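PDB 5K3J: acyl-coenzyme A oxidase acox-1.2, which catalyses the first, FAD-dependent step of peroxisomal beta-oxidation of ascaroside pheromone side chains, desaturating the CoA thioester of an ascaroside with a five-carbon omega side chain. Local coordinates for residues S294-A297 and M298-L302; L346-A349 and Y350-F354; K389-V392 and A393-G397. All coordinates share one frame; numbering follows the deposited sequence.

How the interactions relate
Three helices of the C-alpha1 region, 287-315, 343-363 and 379-405, each supply one interaction, and the centres lie 10 to 12 Å apart. Interaction 1 belongs to the ascaroside-CoA pocket and interaction 3 to the ATP site; interaction 2 holds no residue of either site but packs against interactions 1 and 3, and its Arg348 side chain is about 8 Å from the ATP. Between interactions 1 and 2, Met298 CE lies 3.3 Å from Ile353 O. Interactions 1 and 3 are joined by a probable hydrogen bond, Gln300 O to Thr396 OG1 at 2.8 Å. Interactions 2 and 3 meet through Phe352 CE2, 3.4 Å from Thr396 OG1, and a long, weak ion pair between Arg348 NE and Glu395 OE1.

Interaction 1 of 3, residues S294-A297 and M298-L302; sequences SQMA and MEQGL. With 6QA (~{S}-[2-[3-[[(2~{R})-4-[[[(2~{R},3~{S},4~{R},5~{R})-5-(6-aminopurin-9-yl)-4-oxidanyl-3-phosphonooxy-oxolan-2-yl]methoxy-oxidanyl-phosphoryl]oxy-oxidanyl-phosphoryl]oxy-3,3-dimethyl-2-oxidanyl-butanoyl]amino]propanoylamino]ethyl] 5-[(2~{R},3~{R},5~{R},6~{S})-6-methyl-3,5-bis(oxidanyl)oxan-2-yl]oxypentanethioate), chain E.
At the sugar end of the ascaroside-CoA pocket stands Glu299 of helix 287-315, with Gln295 one turn earlier behind it, touching the carboxylate and not the ligand. Glu299 is important for binding this substrate and hence for specificity, and the geometry gives a direct reason: the hydroxyl O01, on the carbon beside the anomeric one of the ascarylose, donates a hydrogen bond to Glu299 OE1 at 2.9 Å. The carboxylate reaches it on an extended chain, with CG anti to the backbone N (chi1 -176°). Both carboxylate oxygens lie near O01, Glu299 OE2 at 3.2 Å, and OE2 also touches the sugar carbon C63. The Gln295 side chain crosses Glu299 at a slant, its amide plane turned 63° from the carboxylate. It is not a hydrogen-bond partner, since the 3.4 Å approach between Gln295 OE1 and Glu299 OE1 sets two acceptors together. Arg101 of helix 93-103 touches both side chains. The backbone fixes the base of Glu299: its N bonds Gln295 O at 3.2 Å, in the carbonyl plane. One residue on, Gln300 N bonds Met296 O at 2.7 Å from above the carbonyl plane, and Met296 CB meets Gln300 CG at 4.1 Å. The far end of Gln300 is held by Ala425 O, to which its NE2 is hydrogen-bonded. Met296 lies close to Ala432, the changed residue at the predicted proton-acceptor position. Successive i to i+4 pairs therefore carry substrate recognition on one side of a helix and the surroundings of that predicted position on another, within the helical C-alpha1 domain of acyl-CoA oxidases.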
ATOM      1  N   SER A 294      -8.892   9.695  18.532  1.00 39.92           N
ATOM      2  CA  SER A 294     -10.345   9.670  18.598  1.00 46.75           C
ATOM      3  C   SER A 294     -10.951  10.097  17.265  1.00 48.45           C
ATOM      4  O   SER A 294     -12.001   9.601  16.858  1.00 47.59           O
ATOM      5  CB  SER A 294     -10.849  10.580  19.724  1.00 44.08           C
ATOM      6  OG  SER A 294     -10.402  11.915  19.542  1.00 41.93           O
ATOM      7  N   GLN A 295     -10.261  10.998  16.577  1.00 54.30           N
ATOM      8  CA  GLN A 295     -10.799  11.634  15.381  1.00 52.13           C
ATOM      9  C   GLN A 295     -10.604  10.820  14.096  1.00 50.77           C
ATOM     10  O   GLN A 295     -11.393  10.943  13.160  1.00 52.73           O
ATOM     11  CB  GLN A 295     -10.171  13.028  15.233  1.00 56.91           C
ATOM     12  CG  GLN A 295     -10.539  13.788  13.973  1.00 63.77           C
ATOM     13  CD  GLN A 295      -9.436  13.749  12.933  1.00 68.88           C
ATOM     14  OE1 GLN A 295      -8.487  12.973  13.048  1.00 68.55           O
ATOM     15  NE2 GLN A 295      -9.552  14.595  11.915  1.00 67.52           N
ATOM     16  N   MET A 296      -9.581   9.975  14.045  1.00 53.62           N
ATOM     17  CA  MET A 296      -9.232   9.337  12.773  1.00 49.48           C
ATOM     18  C   MET A 296     -10.084   8.123  12.408  1.00 49.19           C
ATOM     19  O   MET A 296      -9.932   7.573  11.328  1.00 56.05           O
ATOM     20  CB  MET A 296      -7.750   8.947  12.755  1.00 45.54           C
ATOM     21  CG  MET A 296      -7.189   8.474  14.078  1.00 47.23           C
ATOM     22  SD  MET A 296      -5.394   8.316  13.979  1.00 41.84           S
ATOM     23  CE  MET A 296      -5.254   7.170  12.612  1.00 39.10           C
ATOM     24  N   ALA A 297     -10.984   7.707  13.290  1.00 32.25           N
ATOM     25  CA  ALA A 297     -11.980   6.725  12.883  1.00 28.27           C
ATOM     26  C   ALA A 297     -12.898   7.395  11.866  1.00 29.83           C
ATOM     27  O   ALA A 297     -13.259   6.807  10.845  1.00 27.49           O
ATOM     28  CB  ALA A 297     -12.771   6.202  14.072  1.00 27.31           C
ATOM     29  N   MET A 298     -13.249   8.644  12.156  1.00 43.97           N
ATOM     30  CA  MET A 298     -14.016   9.486  11.252  1.00 46.63           C
ATOM     31  C   MET A 298     -13.250   9.750   9.961  1.00 45.90           C
ATOM     32  O   MET A 298     -13.779   9.568   8.865  1.00 46.17           O
ATOM     33  CB  MET A 298     -14.350  10.807  11.937  1.00 50.77           C
ATOM     34  CG  MET A 298     -14.974  11.841  11.028  1.00 55.31           C
ATOM     35  SD  MET A 298     -16.638  11.391  10.525  1.00 58.16           S
ATOM     36  CE  MET A 298     -17.456  11.392  12.116  1.00 58.08           C
ATOM     37  N   GLU A 299     -11.999  10.178  10.108  1.00 40.84           N
ATOM     38  CA  GLU A 299     -11.174  10.612   8.983  1.00 39.20           C
ATOM     39  C   GLU A 299     -10.705   9.447   8.108  1.00 35.58           C
ATOM     40  O   GLU A 299     -10.678   9.554   6.879  1.00 32.99           O
ATOM     41  CB  GLU A 299      -9.964  11.388   9.496  1.00 39.80           C
ATOM     42  CG  GLU A 299      -9.082  11.960   8.405  1.00 40.87           C
ATOM     43  CD  GLU A 299      -7.802  12.556   8.951  1.00 42.25           C
ATOM     44  OE1 GLU A 299      -7.301  12.047   9.975  1.00 44.31           O
ATOM     45  OE2 GLU A 299      -7.295  13.532   8.357  1.00 43.57           O
ATOM     46  N   GLN A 300     -10.332   8.334   8.736  1.00 36.89           N
ATOM     47  CA  GLN A 300      -9.963   7.145   7.982  1.00 38.58           C
ATOM     48  C   GLN A 300     -11.226   6.425   7.536  1.00 39.13           C
ATOM     49  O   GLN A 300     -11.162   5.376   6.897  1.00 41.95           O
ATOM     50  CB  GLN A 300      -9.063   6.218   8.806  1.00 37.33           C
ATOM     51  CG  GLN A 300      -7.730   6.798   9.223  1.00 39.56           C
ATOM     52  CD  GLN A 300      -6.644   6.558   8.202  1.00 38.22           C
ATOM     53  OE1 GLN A 300      -6.706   5.609   7.426  1.00 40.72           O
ATOM     54  NE2 GLN A 300      -5.637   7.420   8.202  1.00 36.04           N
ATOM     55  N   GLY A 301     -12.375   7.010   7.855  1.00 40.58           N
ATOM     56  CA  GLY A 301     -13.633   6.570   7.295  1.00 37.94           C
ATOM     57  C   GLY A 301     -13.940   7.335   6.019  1.00 36.73           C
ATOM     58  O   GLY A 301     -14.568   6.803   5.103  1.00 40.71           O
ATOM     59  N   LEU A 302     -13.455   8.574   5.938  1.00 23.04           N
ATOM     60  CA  LEU A 302     -13.766   9.452   4.807  1.00 20.38           C
ATOM     61  C   LEU A 302     -12.806   9.292   3.619  1.00 19.68           C
ATOM     62  O   LEU A 302     -13.257   9.291   2.473  1.00 19.72           O
ATOM     63  CB  LEU A 302     -13.793  10.912   5.267  1.00 20.13           C
ATOM     64  CG  LEU A 302     -15.013  11.277   6.119  1.00 20.15           C
ATOM     65  CD1 LEU A 302     -14.886  12.663   6.739  1.00 19.60           C
ATOM     66  CD2 LEU A 302     -16.284  11.182   5.286  1.00 21.80           C
TER
HETATM   67  P26 6QA E 703       5.142   6.369  28.105  1.00 90.58           P
HETATM   68  P29 6QA E 703       4.831   4.996  30.774  1.00 86.58           P
HETATM   69  P50 6QA E 703      -0.109   0.224  32.208  1.00112.46           P
HETATM   70  O01 6QA E 703      -4.498  12.792   9.810  1.00 50.87           O
HETATM   71  C02 6QA E 703      -4.145  13.640  10.924  1.00 45.64           C
HETATM   72  C03 6QA E 703      -2.635  13.851  10.722  1.00 45.10           C
HETATM   73  O04 6QA E 703      -2.050  14.382  11.820  1.00 44.72           O
HETATM   74  C05 6QA E 703      -1.783  13.493  12.858  1.00 47.76           C
HETATM   75  C06 6QA E 703      -0.252  13.519  13.124  1.00 47.56           C
HETATM   76  C07 6QA E 703      -0.036  13.250  14.632  1.00 48.76           C
HETATM   77  C08 6QA E 703       1.312  13.837  15.047  1.00 49.84           C
HETATM   78  C09 6QA E 703       2.190  12.800  15.611  1.00 49.74           C
HETATM   79  S10 6QA E 703       2.914  13.256  17.270  1.00 51.99           S
HETATM   80  C11 6QA E 703       2.667  11.997  18.553  1.00 46.57           C
HETATM   81  C12 6QA E 703       2.281  10.631  18.066  1.00 43.07           C
HETATM   82  N13 6QA E 703       3.145   9.695  18.681  1.00 45.35           N
HETATM   83  C14 6QA E 703       2.645   8.689  19.595  1.00 49.09           C
HETATM   84  C15 6QA E 703       3.632   7.656  20.246  1.00 54.71           C
HETATM   85  C16 6QA E 703       3.500   7.796  21.800  1.00 59.95           C
HETATM   86  N17 6QA E 703       3.400   6.479  22.458  1.00 65.17           N
HETATM   87  C18 6QA E 703       3.794   6.389  23.871  1.00 73.70           C
HETATM   88  C19 6QA E 703       3.699   5.042  24.582  1.00 80.37           C
HETATM   89  O20 6QA E 703       3.381   4.041  23.641  1.00 82.15           O
HETATM   90  C21 6QA E 703       2.616   5.058  25.698  1.00 83.77           C
HETATM   91  C22 6QA E 703       2.798   3.641  26.400  1.00 85.34           C
HETATM   92  C23 6QA E 703       1.210   5.272  25.046  1.00 78.42           C
HETATM   93  C24 6QA E 703       2.785   6.132  26.767  1.00 86.07           C
HETATM   94  O25 6QA E 703       3.641   5.697  27.843  1.00 84.07           O
HETATM   95  O27 6QA E 703       6.114   6.137  26.938  1.00 84.95           O
HETATM   96  O28 6QA E 703       5.733   5.632  29.526  1.00 95.15           O
HETATM   97  O30 6QA E 703       5.004   5.932  31.975  1.00 79.34           O
HETATM   98  O31 6QA E 703       3.231   4.842  30.282  1.00 91.89           O
HETATM   99  C32 6QA E 703       2.565   3.638  30.329  1.00 89.34           C
HETATM  100  C33 6QA E 703       1.582   3.696  31.573  1.00 92.10           C
HETATM  101  O34 6QA E 703       1.001   4.832  31.641  1.00 92.25           O
HETATM  102  C35 6QA E 703      -0.593   4.652  31.374  1.00 88.92           C
HETATM  103  N36 6QA E 703      -0.990   5.553  30.280  1.00 85.42           N
HETATM  104  C37 6QA E 703      -0.327   5.739  29.135  1.00 89.93           C
HETATM  105  N38 6QA E 703      -0.945   6.630  28.360  1.00 81.66           N
HETATM  106  C39 6QA E 703      -2.059   7.052  29.025  1.00 81.50           C
HETATM  107  C40 6QA E 703      -2.090   6.379  30.247  1.00 84.99           C
HETATM  108  N41 6QA E 703      -3.109   6.625  31.115  1.00 86.01           N
HETATM  109  C42 6QA E 703      -4.066   7.494  30.790  1.00 85.72           C
HETATM  110  N43 6QA E 703      -4.067   8.167  29.621  1.00 81.54           N
HETATM  111  C44 6QA E 703      -3.097   7.980  28.725  1.00 81.58           C
HETATM  112  N45 6QA E 703      -3.098   8.712  27.454  1.00 77.48           N
HETATM  113  C46 6QA E 703      -0.815   3.404  31.100  1.00 91.30           C
HETATM  114  O47 6QA E 703      -1.891   2.856  31.989  1.00 96.43           O
HETATM  115  C48 6QA E 703       0.483   2.641  31.353  1.00 96.39           C
HETATM  116  O49 6QA E 703       0.386   1.815  32.466  1.00100.31           O
HETATM  117  O51 6QA E 703       1.015  -0.698  32.577  1.00 94.74           O
HETATM  118  O52 6QA E 703      -0.487   0.026  30.731  1.00101.91           O
HETATM  119  O53 6QA E 703      -1.330  -0.061  33.039  1.00 99.62           O
HETATM  120  O54 6QA E 703       5.363   3.628  31.120  1.00 84.32           O
HETATM  121  O55 6QA E 703       5.006   7.860  28.349  1.00 93.63           O
HETATM  122  O56 6QA E 703       4.197   7.358  24.444  1.00 68.79           O
HETATM  123  O57 6QA E 703       1.495   8.624  19.875  1.00 52.24           O
HETATM  124  O58 6QA E 703       2.376  11.782  14.956  1.00 46.08           O
HETATM  125  O59 6QA E 703      -2.375  14.752   9.612  1.00 41.16           O
HETATM  126  C60 6QA E 703      -3.026  16.018   9.770  1.00 40.44           C
HETATM  127  C61 6QA E 703      -2.551  16.809   8.572  1.00 39.77           C
HETATM  128  C62 6QA E 703      -4.564  15.839   9.872  1.00 44.63           C
HETATM  129  C63 6QA E 703      -4.940  14.884  10.924  1.00 44.83           C
HETATM  130  O64 6QA E 703      -5.177  17.137  10.191  1.00 49.78           O

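Interaction 2 of 3, residues L346-A349 and Y350-F354; sequences LARA and YAFIF
One face of the Phe352 ring is occupied by Arg348, one turn earlier on the helix: the carbonyl oxygen Arg348 O sits 3.0 Å above the ring plane, offset toward the rim, and Arg348 CB lies over the same face, 4.0 Å from the ring centroid. The latter is a CH-pi contact, only 23° off the ring normal. Val392 of helix 379-405 touches the ring from the side opposite Arg348, and Glu395 and Thr396 also touch it. Phe352 holds CG anti to its carbonyl carbon (chi1 -66°), which lays the ring back along the preceding turn. Arg348 runs beside it, extended from CG to NE, and its guanidinium plane is nearly parallel to the ring but carried beyond Phe352 CZ, where NE forms a salt bridge with Glu566. The Tyr350 ring is approached differently: Leu346 O lies in its plane at the edge, nearest to Tyr350 CD1, and Leu346 CD1 packs alongside at 3.8 Å from Tyr350 CE1. These are i to i+4 pairs on two sides of helix 343-363, buried here within the helical bundle of the acyl-CoA oxidase fold. Backbone bonds of the same spacing run beneath them: Phe352 N to Arg348 O measures 2.6 Å, whereas that from Tyr350 N to Leu346 O is weak. The Tyr350 hydroxyl is hydrogen-bonded to Leu604 O, and the Tyr350 ring also meets that of Phe608.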
ATOM      1  N   LEU A 346     -17.038  -0.351   1.703  1.00 49.92           N
ATOM      2  CA  LEU A 346     -18.113   0.631   1.752  1.00 48.57           C
ATOM      3  C   LEU A 346     -18.913   0.487   3.040  1.00 46.26           C
ATOM      4  O   LEU A 346     -19.401   1.468   3.595  1.00 49.38           O
ATOM      5  CB  LEU A 346     -19.031   0.487   0.536  1.00 44.93           C
ATOM      6  CG  LEU A 346     -20.160   1.511   0.437  1.00 46.56           C
ATOM      7  CD1 LEU A 346     -19.588   2.919   0.398  1.00 46.59           C
ATOM      8  CD2 LEU A 346     -21.035   1.241  -0.780  1.00 45.76           C
ATOM      9  N   ALA A 347     -19.034  -0.747   3.517  1.00 51.27           N
ATOM     10  CA  ALA A 347     -19.694  -1.010   4.787  1.00 49.61           C
ATOM     11  C   ALA A 347     -18.823  -0.506   5.933  1.00 47.66           C
ATOM     12  O   ALA A 347     -19.328  -0.018   6.945  1.00 45.49           O
ATOM     13  CB  ALA A 347     -19.984  -2.492   4.943  1.00 53.95           C
ATOM     14  N   ARG A 348     -17.510  -0.625   5.762  1.00 36.45           N
ATOM     15  CA  ARG A 348     -16.559  -0.181   6.774  1.00 35.53           C
ATOM     16  C   ARG A 348     -16.479   1.338   6.848  1.00 33.95           C
ATOM     17  O   ARG A 348     -16.367   1.905   7.930  1.00 33.81           O
ATOM     18  CB  ARG A 348     -15.173  -0.765   6.496  1.00 36.03           C
ATOM     19  CG  ARG A 348     -14.993  -2.187   7.002  1.00 34.04           C
ATOM     20  CD  ARG A 348     -13.696  -2.806   6.506  1.00 33.21           C
ATOM     21  NE  ARG A 348     -13.409  -4.064   7.189  1.00 34.84           N
ATOM     22  CZ  ARG A 348     -12.386  -4.858   6.897  1.00 36.60           C
ATOM     23  NH1 ARG A 348     -11.550  -4.528   5.923  1.00 37.48           N
ATOM     24  NH2 ARG A 348     -12.201  -5.983   7.574  1.00 36.84           N
ATOM     25  N   ALA A 349     -16.538   1.989   5.690  1.00 26.89           N
ATOM     26  CA  ALA A 349     -16.472   3.445   5.625  1.00 29.99           C
ATOM     27  C   ALA A 349     -17.592   4.077   6.443  1.00 35.79           C
ATOM     28  O   ALA A 349     -17.365   5.031   7.189  1.00 41.81           O
ATOM     29  CB  ALA A 349     -16.540   3.914   4.187  1.00 30.73           C
ATOM     30  N   TYR A 350     -18.801   3.541   6.292  1.00 45.89           N
ATOM     31  CA  TYR A 350     -19.937   3.964   7.100  1.00 42.58           C
ATOM     32  C   TYR A 350     -19.736   3.588   8.562  1.00 41.84           C
ATOM     33  O   TYR A 350     -19.940   4.410   9.455  1.00 41.50           O
ATOM     34  CB  TYR A 350     -21.235   3.345   6.574  1.00 42.67           C
ATOM     35  CG  TYR A 350     -21.813   4.054   5.371  1.00 39.04           C
ATOM     36  CD1 TYR A 350     -21.572   3.590   4.087  1.00 37.43           C
ATOM     37  CD2 TYR A 350     -22.600   5.187   5.521  1.00 35.43           C
ATOM     38  CE1 TYR A 350     -22.097   4.232   2.982  1.00 35.41           C
ATOM     39  CE2 TYR A 350     -23.132   5.839   4.424  1.00 36.31           C
ATOM     40  CZ  TYR A 350     -22.877   5.356   3.155  1.00 36.07           C
ATOM     41  OH  TYR A 350     -23.400   5.998   2.058  1.00 38.32           O
ATOM     42  N   ALA A 351     -19.331   2.343   8.798  1.00 39.10           N
ATOM     43  CA  ALA A 351     -19.162   1.830  10.153  1.00 39.27           C
ATOM     44  C   ALA A 351     -18.109   2.619  10.921  1.00 41.39           C
ATOM     45  O   ALA A 351     -18.295   2.930  12.099  1.00 43.46           O
ATOM     46  CB  ALA A 351     -18.793   0.354  10.120  1.00 37.33           C
ATOM     47  N   PHE A 352     -17.008   2.945  10.250  1.00 44.27           N
ATOM     48  CA  PHE A 352     -15.923   3.693  10.884  1.00 42.93           C
ATOM     49  C   PHE A 352     -16.377   5.099  11.270  1.00 42.78           C
ATOM     50  O   PHE A 352     -16.088   5.577  12.366  1.00 40.68           O
ATOM     51  CB  PHE A 352     -14.697   3.792   9.964  1.00 43.97           C
ATOM     52  CG  PHE A 352     -14.027   2.474   9.682  1.00 43.38           C
ATOM     53  CD1 PHE A 352     -14.357   1.341  10.405  1.00 42.93           C
ATOM     54  CD2 PHE A 352     -13.062   2.374   8.693  1.00 46.92           C
ATOM     55  CE1 PHE A 352     -13.745   0.134  10.144  1.00 47.62           C
ATOM     56  CE2 PHE A 352     -12.446   1.170   8.427  1.00 49.79           C
ATOM     57  CZ  PHE A 352     -12.789   0.048   9.154  1.00 48.69           C
ATOM     58  N   ILE A 353     -17.087   5.754  10.355  1.00 38.98           N
ATOM     59  CA  ILE A 353     -17.518   7.138  10.541  1.00 42.15           C
ATOM     60  C   ILE A 353     -18.473   7.279  11.724  1.00 44.53           C
ATOM     61  O   ILE A 353     -18.350   8.210  12.524  1.00 42.62           O
ATOM     62  CB  ILE A 353     -18.183   7.681   9.257  1.00 39.06           C
ATOM     63  CG1 ILE A 353     -17.111   7.992   8.211  1.00 38.38           C
ATOM     64  CG2 ILE A 353     -19.010   8.928   9.546  1.00 37.52           C
ATOM     65  CD1 ILE A 353     -17.664   8.260   6.832  1.00 38.51           C
ATOM     66  N   PHE A 354     -19.409   6.342  11.845  1.00 53.66           N
ATOM     67  CA  PHE A 354     -20.349   6.343  12.963  1.00 51.89           C
ATOM     68  C   PHE A 354     -19.623   6.020  14.261  1.00 49.84           C
ATOM     69  O   PHE A 354     -19.954   6.549  15.322  1.00 53.57           O
ATOM     70  CB  PHE A 354     -21.478   5.342  12.720  1.00 49.33           C
ATOM     71  CG  PHE A 354     -22.298   5.645  11.499  1.00 48.43           C
ATOM     72  CD1 PHE A 354     -22.534   6.954  11.122  1.00 46.15           C
ATOM     73  CD2 PHE A 354     -22.823   4.624  10.723  1.00 48.02           C
ATOM     74  CE1 PHE A 354     -23.278   7.241  10.002  1.00 45.39           C
ATOM     75  CE2 PHE A 354     -23.571   4.906   9.599  1.00 49.48           C
ATOM     76  CZ  PHE A 354     -23.798   6.218   9.237  1.00 47.73           C
TER

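Interaction 3 of 3, residues K389-V392 and A393-G397; sequences KSVV and AHETG. With ATP (adenosine-5'-triphosphate), chain D.
Val392, Ala393 and Val391 bury the most surface where one turn of helix 379-405 meets the next. Val392 O receives Thr396 N at 2.7 Å, and the two side chains lie side by side, with Val392 CG1 3.7 Å from Thr396 OG1. Ala393 settles its methyl against Lys389 O, which also accepts the bond from Ala393 N at 3.1 Å. Val391 runs beside Glu395: its CG1 branch, anti to the backbone N (chi1 167°), touches the carboxylate at 3.4 Å from Glu395 OE2. Next to this framework stands the ATP adenine. Its ring atom C5 lies 3.6 Å above the plane of the His394 imidazole, over the ring centre, while N6 makes a weak bond of 3.2 Å to Ser390 O, the carbonyl that also accepts His394 N. With an alanine in place of His394, one face of the adenine would probably lose its flat partner and the base would be freer to shift. Around the turn, Val391 packs on Arg528, Thr531 and Arg532 of helix 520-543, Ser390 meets helix 435-450, and Val392 faces helices 287-315 and 343-363.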
ATOM      1  N   LYS A 389      -7.685   3.392  16.248  1.00 31.07           N
ATOM      2  CA  LYS A 389      -6.930   4.025  15.170  1.00 27.89           C
ATOM      3  C   LYS A 389      -6.081   3.001  14.419  1.00 26.59           C
ATOM      4  O   LYS A 389      -5.854   3.135  13.223  1.00 29.40           O
ATOM      5  CB  LYS A 389      -6.055   5.156  15.718  1.00 29.43           C
ATOM      6  CG  LYS A 389      -4.934   4.697  16.634  1.00 28.72           C
ATOM      7  CD  LYS A 389      -3.593   5.284  16.206  1.00 29.45           C
ATOM      8  CE  LYS A 389      -2.960   4.487  15.071  1.00 27.22           C
ATOM      9  NZ  LYS A 389      -1.692   5.104  14.581  1.00 27.35           N
ATOM     10  N   SER A 390      -5.628   1.973  15.127  1.00 38.01           N
ATOM     11  CA  SER A 390      -4.777   0.954  14.527  1.00 38.63           C
ATOM     12  C   SER A 390      -5.552   0.072  13.551  1.00 42.39           C
ATOM     13  O   SER A 390      -5.168  -0.064  12.390  1.00 39.22           O
ATOM     14  CB  SER A 390      -4.129   0.095  15.612  1.00 37.81           C
ATOM     15  OG  SER A 390      -3.234   0.867  16.391  1.00 39.88           O
ATOM     16  N   VAL A 391      -6.642  -0.522  14.029  1.00 46.06           N
ATOM     17  CA  VAL A 391      -7.467  -1.399  13.201  1.00 46.15           C
ATOM     18  C   VAL A 391      -8.071  -0.641  12.023  1.00 48.41           C
ATOM     19  O   VAL A 391      -8.057  -1.127  10.889  1.00 49.37           O
ATOM     20  CB  VAL A 391      -8.598  -2.051  14.020  1.00 50.65           C
ATOM     21  CG1 VAL A 391      -9.626  -2.702  13.103  1.00 50.90           C
ATOM     22  CG2 VAL A 391      -8.026  -3.075  14.985  1.00 52.16           C
ATOM     23  N   VAL A 392      -8.590   0.553  12.296  1.00 41.98           N
ATOM     24  CA  VAL A 392      -9.232   1.365  11.272  1.00 45.42           C
ATOM     25  C   VAL A 392      -8.252   1.751  10.166  1.00 46.71           C
ATOM     26  O   VAL A 392      -8.528   1.522   8.994  1.00 52.66           O
ATOM     27  CB  VAL A 392      -9.859   2.633  11.880  1.00 47.35           C
ATOM     28  CG1 VAL A 392     -10.072   3.677  10.821  1.00 47.82           C
ATOM     29  CG2 VAL A 392     -11.179   2.299  12.565  1.00 46.88           C
ATOM     30  N   ALA A 393      -7.105   2.314  10.542  1.00 50.73           N
ATOM     31  CA  ALA A 393      -6.102   2.732   9.561  1.00 46.47           C
ATOM     32  C   ALA A 393      -5.580   1.551   8.746  1.00 41.38           C
ATOM     33  O   ALA A 393      -5.312   1.679   7.548  1.00 38.89           O
ATOM     34  CB  ALA A 393      -4.942   3.443  10.248  1.00 47.22           C
ATOM     35  N   HIS A 394      -5.440   0.404   9.404  1.00 42.09           N
ATOM     36  CA  HIS A 394      -4.946  -0.804   8.753  1.00 45.05           C
ATOM     37  C   HIS A 394      -5.952  -1.337   7.741  1.00 48.20           C
ATOM     38  O   HIS A 394      -5.597  -1.642   6.604  1.00 49.04           O
ATOM     39  CB  HIS A 394      -4.628  -1.873   9.799  1.00 44.10           C
ATOM     40  CG  HIS A 394      -4.312  -3.217   9.219  1.00 45.11           C
ATOM     41  ND1 HIS A 394      -3.186  -3.460   8.466  1.00 46.61           N
ATOM     42  CD2 HIS A 394      -4.980  -4.395   9.289  1.00 43.66           C
ATOM     43  CE1 HIS A 394      -3.170  -4.727   8.094  1.00 44.61           C
ATOM     44  NE2 HIS A 394      -4.248  -5.316   8.579  1.00 44.30           N
ATOM     45  N   GLU A 395      -7.210  -1.434   8.160  1.00 53.27           N
ATOM     46  CA  GLU A 395      -8.276  -1.930   7.294  1.00 53.38           C
ATOM     47  C   GLU A 395      -8.656  -0.905   6.226  1.00 48.56           C
ATOM     48  O   GLU A 395      -9.035  -1.276   5.117  1.00 47.33           O
ATOM     49  CB  GLU A 395      -9.509  -2.317   8.118  1.00 57.55           C
ATOM     50  CG  GLU A 395      -9.288  -3.503   9.050  1.00 57.80           C
ATOM     51  CD  GLU A 395     -10.524  -3.851   9.860  1.00 59.37           C
ATOM     52  OE1 GLU A 395     -11.519  -3.099   9.775  1.00 59.65           O
ATOM     53  OE2 GLU A 395     -10.502  -4.872  10.582  1.00 62.14           O
ATOM     54  N   THR A 396      -8.555   0.379   6.560  1.00 30.73           N
ATOM     55  CA  THR A 396      -8.766   1.435   5.574  1.00 29.52           C
ATOM     56  C   THR A 396      -7.700   1.341   4.493  1.00 31.68           C
ATOM     57  O   THR A 396      -7.956   1.627   3.323  1.00 34.43           O
ATOM     58  CB  THR A 396      -8.729   2.840   6.214  1.00 29.53           C
ATOM     59  OG1 THR A 396      -9.753   2.936   7.211  1.00 30.79           O
ATOM     60  CG2 THR A 396      -8.953   3.922   5.169  1.00 30.05           C
ATOM     61  N   GLY A 397      -6.502   0.931   4.900  1.00 37.60           N
ATOM     62  CA  GLY A 397      -5.402   0.719   3.979  1.00 37.85           C
ATOM     63  C   GLY A 397      -5.722  -0.346   2.950  1.00 39.06           C
ATOM     64  O   GLY A 397      -5.728  -0.072   1.750  1.00 39.87           O
TER
HETATM   65  PG  ATP D 702      -5.960 -12.345  13.035  1.00 59.59           P
HETATM   66  O1G ATP D 702      -6.219 -12.386  14.521  1.00 56.67           O
HETATM   67  O2G ATP D 702      -4.994 -13.402  12.549  1.00 57.30           O
HETATM   68  O3G ATP D 702      -7.202 -12.194  12.190  1.00 55.49           O
HETATM   69  PB  ATP D 702      -4.460 -10.607  11.427  1.00 62.02           P
HETATM   70  O1B ATP D 702      -5.163  -9.419  10.810  1.00 53.05           O
HETATM   71  O2B ATP D 702      -4.289 -11.878  10.627  1.00 59.57           O
HETATM   72  O3B ATP D 702      -5.171 -10.953  12.830  1.00 62.15           O
HETATM   73  PA  ATP D 702      -1.891 -11.192  12.314  1.00 50.60           P
HETATM   74  O1A ATP D 702      -1.525 -11.027  13.771  1.00 43.74           O
HETATM   75  O2A ATP D 702      -2.348 -12.537  11.800  1.00 45.88           O
HETATM   76  O3A ATP D 702      -3.021 -10.108  11.945  1.00 51.54           O
HETATM   77  O5' ATP D 702      -0.655 -10.699  11.413  1.00 52.01           O
HETATM   78  C5' ATP D 702      -0.790 -10.588   9.996  1.00 44.70           C
HETATM   79  C4' ATP D 702      -0.030  -9.340   9.580  1.00 44.88           C
HETATM   80  O4' ATP D 702      -0.885  -8.192   9.595  1.00 43.77           O
HETATM   81  C3' ATP D 702       1.104  -9.090  10.559  1.00 44.37           C
HETATM   82  O3' ATP D 702       2.341  -9.008   9.850  1.00 41.39           O
HETATM   83  C2' ATP D 702       0.778  -7.765  11.213  1.00 43.42           C
HETATM   84  O2' ATP D 702       1.940  -6.947  11.357  1.00 47.76           O
HETATM   85  C1' ATP D 702      -0.238  -7.119  10.283  1.00 42.22           C
HETATM   86  N9  ATP D 702      -1.235  -6.308  11.027  1.00 46.01           N
HETATM   87  C8  ATP D 702      -2.295  -6.792  11.697  1.00 45.83           C
HETATM   88  N7  ATP D 702      -3.018  -5.797  12.267  1.00 48.05           N
HETATM   89  C5  ATP D 702      -2.416  -4.636  11.958  1.00 42.58           C
HETATM   90  C6  ATP D 702      -2.656  -3.201  12.241  1.00 41.20           C
HETATM   91  N6  ATP D 702      -3.714  -2.795  12.987  1.00 43.15           N
HETATM   92  N1  ATP D 702      -1.781  -2.311  11.722  1.00 40.06           N
HETATM   93  C2  ATP D 702      -0.727  -2.699  10.979  1.00 41.86           C
HETATM   94  N3  ATP D 702      -0.448  -3.981  10.686  1.00 41.09           N
HETATM   95  C4  ATP D 702      -1.242  -4.978  11.138  1.00 44.78           C